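Local coordinates for mitogen activated protein kinase, putative (PDB 4QNY), which probably transfers the terminal phosphate of ATP to serine or threonine side chains of substrate proteins, as a putative mitogen-activated protein kinase of Leishmania donovani, at residues L196-K201 with S256-Y261; P224-Q227 with N233-D236. One frame throughout, in Å; residues are numbered along the deposited sequence.

Contact 1: L196-K201 with S256-Y261; sequences LVMEDK and SAAQKY
Met198 and Ala258 meet where the backbones of 196-201 and 256-261 come closest, with CA atoms 5.2 Å apart. The methyl of Ala258 is wedged against the loop: its CB lies 3.4 Å from Met198 O and 3.6 Å from Met198 CB. The thioether then slants across the flank of the helix. Its chain is extended through chi2 and turns at chi3 (65°), which sets the terminal methyl against the peptide group that follows Ala258, with Met198 CE 3.5 Å from Ala258 O. The same methyl grazes Gln259 CG at 4.1 Å. Leu235 of helix 231-242 and Phe294 also pack on the methionine. The contact lies just where helix 194-197 ends. Glu199, at positive phi, is the C' residue of a Schellman motif, and its N bonds to Leu196 O at 3.0 Å. The reversal at Glu199 ends helix 194-197 beside helix 256-264, which belongs to the region known in this family as the MAP kinase insert. Away from Met198 the fit slackens quickly. The nearest approach of the Glu199 side chain is OE1 to Ala258 CB, 4.8 Å, and its exposed carboxylate reaches Ser255 OG just ahead of the helix; Asp200 OD1 makes a weak bond to Gly254 N. Gln259 likewise spends its NE2 on Val253 O.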
loop_
_atom_site.group_PDB
_atom_site.type_symbol
_atom_site.label_atom_id
_atom_site.label_comp_id
_atom_site.label_asym_id
_atom_site.label_seq_id
_atom_site.Cartn_x
_atom_site.Cartn_y
_atom_site.Cartn_z
ATOM N N LEU A 196 -0.038 -10.194 -11.807
ATOM C CA LEU A 196 0.703 -9.019 -12.247
ATOM C C LEU A 196 2.037 -9.443 -12.844
ATOM O O LEU A 196 2.409 -9.016 -13.937
ATOM C CB LEU A 196 0.932 -8.048 -11.087
ATOM C CG LEU A 196 -0.295 -7.353 -10.496
ATOM C CD1 LEU A 196 0.113 -6.422 -9.363
ATOM C CD2 LEU A 196 -1.042 -6.593 -11.575
ATOM N N VAL A 197 2.746 -10.295 -12.109
ATOM C CA VAL A 197 4.055 -10.796 -12.515
ATOM C C VAL A 197 4.000 -11.496 -13.870
ATOM O O VAL A 197 4.926 -11.388 -14.677
ATOM C CB VAL A 197 4.619 -11.769 -11.457
ATOM C CG1 VAL A 197 5.969 -12.319 -11.887
ATOM C CG2 VAL A 197 4.728 -11.075 -10.106
ATOM N N MET A 198 2.902 -12.200 -14.125
ATOM C CA MET A 198 2.755 -12.950 -15.366
ATOM C C MET A 198 2.066 -12.131 -16.456
ATOM O O MET A 198 1.581 -12.680 -17.444
ATOM C CB MET A 198 1.992 -14.247 -15.109
ATOM C CG MET A 198 2.775 -15.247 -14.282
ATOM S SD MET A 198 1.922 -16.816 -14.075
ATOM C CE MET A 198 1.884 -17.424 -15.759
ATOM N N GLU A 199 2.029 -10.815 -16.257
ATOM C CA GLU A 199 1.612 -9.861 -17.285
ATOM C C GLU A 199 0.152 -9.990 -17.712
ATOM O O GLU A 199 -0.173 -9.788 -18.882
ATOM C CB GLU A 199 2.508 -9.992 -18.520
ATOM C CG GLU A 199 3.993 -9.903 -18.230
ATOM C CD GLU A 199 4.837 -10.326 -19.414
ATOM O OE1 GLU A 199 4.300 -11.008 -20.311
ATOM O OE2 GLU A 199 6.036 -9.978 -19.447
ATOM N N ASP A 200 -0.728 -10.323 -16.775
ATOM C CA ASP A 200 -2.157 -10.272 -17.057
ATOM C C ASP A 200 -2.612 -8.820 -17.072
ATOM O O ASP A 200 -2.537 -8.127 -16.057
ATOM C CB ASP A 200 -2.954 -11.084 -16.036
ATOM C CG ASP A 200 -3.499 -12.371 -16.621
ATOM O OD1 ASP A 200 -2.989 -12.800 -17.675
ATOM O OD2 ASP A 200 -4.429 -12.957 -16.026
ATOM N N LYS A 201 -3.066 -8.361 -18.235
ATOM C CA LYS A 201 -3.436 -6.964 -18.425
ATOM C C LYS A 201 -4.556 -6.536 -17.483
ATOM O O LYS A 201 -4.475 -5.482 -16.854
ATOM C CB LYS A 201 -3.853 -6.716 -19.878
ATOM N N SER A 256 0.594 -15.362 -22.736
ATOM C CA SER A 256 0.920 -16.631 -23.379
ATOM C C SER A 256 2.361 -17.051 -23.096
ATOM O O SER A 256 2.645 -18.234 -22.903
ATOM C CB SER A 256 0.688 -16.541 -24.887
ATOM O OG SER A 256 0.976 -17.777 -25.518
ATOM N N ALA A 257 3.263 -16.075 -23.067
ATOM C CA ALA A 257 4.675 -16.341 -22.816
ATOM C C ALA A 257 4.925 -16.724 -21.359
ATOM O O ALA A 257 5.749 -17.591 -21.070
ATOM C CB ALA A 257 5.514 -15.132 -23.197
ATOM N N ALA A 258 4.209 -16.073 -20.448
ATOM C CA ALA A 258 4.352 -16.345 -19.021
ATOM C C ALA A 258 3.877 -17.753 -18.678
ATOM O O ALA A 258 4.492 -18.446 -17.868
ATOM C CB ALA A 258 3.587 -15.316 -18.209
ATOM N N GLN A 259 2.777 -18.165 -19.299
ATOM C CA GLN A 259 2.241 -19.505 -19.100
ATOM C C GLN A 259 3.178 -20.556 -19.682
ATOM O O GLN A 259 3.348 -21.633 -19.113
ATOM C CB GLN A 259 0.854 -19.628 -19.733
ATOM C CG GLN A 259 -0.195 -18.741 -19.093
ATOM C CD GLN A 259 -1.487 -18.706 -19.881
ATOM O OE1 GLN A 259 -1.596 -19.320 -20.942
ATOM N NE2 GLN A 259 -2.474 -17.985 -19.367
ATOM N N LYS A 260 3.788 -20.230 -20.818
ATOM C CA LYS A 260 4.708 -21.142 -21.487
ATOM C C LYS A 260 5.949 -21.400 -20.639
ATOM O O LYS A 260 6.407 -22.536 -20.522
ATOM C CB LYS A 260 5.111 -20.588 -22.855
ATOM N N TYR A 261 6.486 -20.337 -20.048
ATOM C CA TYR A 261 7.668 -20.447 -19.200
ATOM C C TYR A 261 7.376 -21.252 -17.939
ATOM O O TYR A 261 8.209 -22.038 -17.486
ATOM C CB TYR A 261 8.188 -19.057 -18.824
ATOM C CG TYR A 261 9.292 -19.080 -17.789
ATOM C CD1 TYR A 261 10.602 -19.365 -18.151
ATOM C CD2 TYR A 261 9.026 -18.812 -16.452
ATOM C CE1 TYR A 261 11.616 -19.387 -17.211
ATOM C CE2 TYR A 261 10.032 -18.832 -15.504
ATOM C CZ TYR A 261 11.324 -19.120 -15.889
ATOM O OH TYR A 261 12.328 -19.141 -14.949
#

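Contact 2: P224-Q227 with N233-D236; sequences PLFQ and NQLD
Gln234 leaves its helix with CG anti to the backbone N (chi1 -180°) and then bends at chi2 (66°), a kink that swings the carboxamide back to the loop at Phe226. There NE2 donates to Phe226 O over 3.2 Å, with an N-H...O angle of 145°. The acceptor lies close to the plane of the glutamine amide, whereas the donor sits well above the carbonyl plane of Phe226 and so misses its lone-pair directions. The amide also packs closely here: Gln234 NE2 lies 3.4 Å from Phe226 CB, and the amide oxygen OE1 stands 3.4 Å from Phe226 O, a pairing of two acceptors that contributes no bond. A weak bond from Gly228 N to OE1 gives the other end of the amide a partner and helps to fix its flip. This is a side-chain tie from the loop between helices F (206-219) and G (231-242) back to the first turns of helix G, in the C-terminal lobe of the kinase fold. Phe226 itself divides its roles. Its carbonyl faces Gln234, while its ring leads away from 233-236 and goes into the lobe, meeting Trp210 with the ring planes at a shallow angle and packing on Cys214, Ile238 and Val241. Leu225 CB sits over the ring centre on one face, 3.8 Å above the plane. Nearer the surface the loop has further ties: Gln227 NE2 bonds weakly to Pro224 O at 3.1 Å, and Gln227 O accepts from Lys237 NZ. Asn233 OD1 and Gln227 O, both acceptors, stand 4.1 Å apart; OD1 accepts instead from Lys229 N.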
loop_
_atom_site.group_PDB
_atom_site.type_symbol
_atom_site.label_atom_id
_atom_site.label_comp_id
_atom_site.label_asym_id
_atom_site.label_seq_id
_atom_site.Cartn_x
_atom_site.Cartn_y
_atom_site.Cartn_z
ATOM N N PRO A 224 10.693 -11.038 3.902
ATOM C CA PRO A 224 9.854 -11.105 2.697
ATOM C C PRO A 224 9.975 -12.434 1.949
ATOM O O PRO A 224 11.074 -12.848 1.579
ATOM C CB PRO A 224 10.384 -9.949 1.851
ATOM C CG PRO A 224 10.783 -8.934 2.862
ATOM C CD PRO A 224 11.314 -9.706 4.050
ATOM N N LEU A 225 8.837 -13.089 1.743
ATOM C CA LEU A 225 8.802 -14.450 1.218
ATOM C C LEU A 225 9.267 -14.549 -0.232
ATOM O O LEU A 225 9.932 -15.513 -0.611
ATOM C CB LEU A 225 7.387 -15.021 1.339
ATOM C CG LEU A 225 6.687 -14.872 2.692
ATOM C CD1 LEU A 225 5.288 -15.468 2.638
ATOM C CD2 LEU A 225 7.504 -15.513 3.802
ATOM N N PHE A 226 8.914 -13.555 -1.041
ATOM C CA PHE A 226 9.190 -13.610 -2.473
ATOM C C PHE A 226 10.105 -12.475 -2.919
ATOM O O PHE A 226 9.639 -11.459 -3.434
ATOM C CB PHE A 226 7.880 -13.569 -3.261
ATOM C CG PHE A 226 6.771 -14.367 -2.633
ATOM C CD1 PHE A 226 6.840 -15.750 -2.575
ATOM C CD2 PHE A 226 5.658 -13.734 -2.104
ATOM C CE1 PHE A 226 5.822 -16.486 -1.998
ATOM C CE2 PHE A 226 4.636 -14.464 -1.525
ATOM C CZ PHE A 226 4.717 -15.842 -1.472
ATOM N N GLN A 227 11.408 -12.660 -2.733
ATOM C CA GLN A 227 12.382 -11.615 -3.038
ATOM C C GLN A 227 12.981 -11.759 -4.435
ATOM O O GLN A 227 14.123 -12.191 -4.590
ATOM C CB GLN A 227 13.501 -11.617 -1.994
ATOM C CG GLN A 227 13.031 -11.297 -0.584
ATOM C CD GLN A 227 14.159 -11.328 0.428
ATOM O OE1 GLN A 227 15.334 -11.362 0.062
ATOM N NE2 GLN A 227 13.807 -11.316 1.708
ATOM N N ASN A 233 12.302 -13.684 -12.326
ATOM C CA ASN A 233 12.837 -14.154 -11.055
ATOM C C ASN A 233 11.808 -14.047 -9.933
ATOM O O ASN A 233 11.816 -14.846 -8.996
ATOM C CB ASN A 233 14.101 -13.376 -10.686
ATOM C CG ASN A 233 14.796 -13.939 -9.461
ATOM O OD1 ASN A 233 14.975 -13.245 -8.461
ATOM N ND2 ASN A 233 15.186 -15.206 -9.534
ATOM N N GLN A 234 10.924 -13.059 -10.035
ATOM C CA GLN A 234 9.848 -12.893 -9.064
ATOM C C GLN A 234 8.884 -14.072 -9.138
ATOM O O GLN A 234 8.439 -14.588 -8.112
ATOM C CB GLN A 234 9.102 -11.578 -9.299
ATOM C CG GLN A 234 7.964 -11.317 -8.322
ATOM C CD GLN A 234 8.448 -11.097 -6.902
ATOM O OE1 GLN A 234 9.551 -10.598 -6.678
ATOM N NE2 GLN A 234 7.622 -11.472 -5.932
ATOM N N LEU A 235 8.570 -14.496 -10.358
ATOM C CA LEU A 235 7.697 -15.646 -10.566
ATOM C C LEU A 235 8.345 -16.918 -10.032
ATOM O O LEU A 235 7.674 -17.766 -9.446
ATOM C CB LEU A 235 7.359 -15.810 -12.049
ATOM C CG LEU A 235 6.421 -16.971 -12.385
ATOM C CD1 LEU A 235 5.070 -16.784 -11.712
ATOM C CD2 LEU A 235 6.258 -17.124 -13.889
ATOM N N ASP A 236 9.653 -17.041 -10.235
ATOM C CA ASP A 236 10.399 -18.191 -9.737
ATOM C C ASP A 236 10.344 -18.262 -8.214
ATOM O O ASP A 236 10.137 -19.332 -7.644
ATOM C CB ASP A 236 11.854 -18.137 -10.210
ATOM C CG ASP A 236 11.999 -18.439 -11.690
ATOM O OD1 ASP A 236 11.211 -19.255 -12.214
ATOM O OD2 ASP A 236 12.904 -17.864 -12.330
#

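The two contacts lie on the same side of the chain's centre in the C-terminal lobe, their own centres about 15 Å apart. Along the sequence contact 2 falls entirely between the two segments of contact 1, and helix 231-242, which carries segment 233-236 of contact 2, also packs on both segments of contact 1. Val197 CG2 packs on Gln234 CG at 3.7 Å, and Met198 CG on Leu235 CD1 at 3.8 Å. On the insert side, Tyr261 OH and Asp236 OD1 are 3.0 Å apart, probably hydrogen-bonded. One helix thus joins the loop after helix 206-219, the end of helix 194-197 and helix 256-264 of the MAP kinase insert, within a single kinase domain.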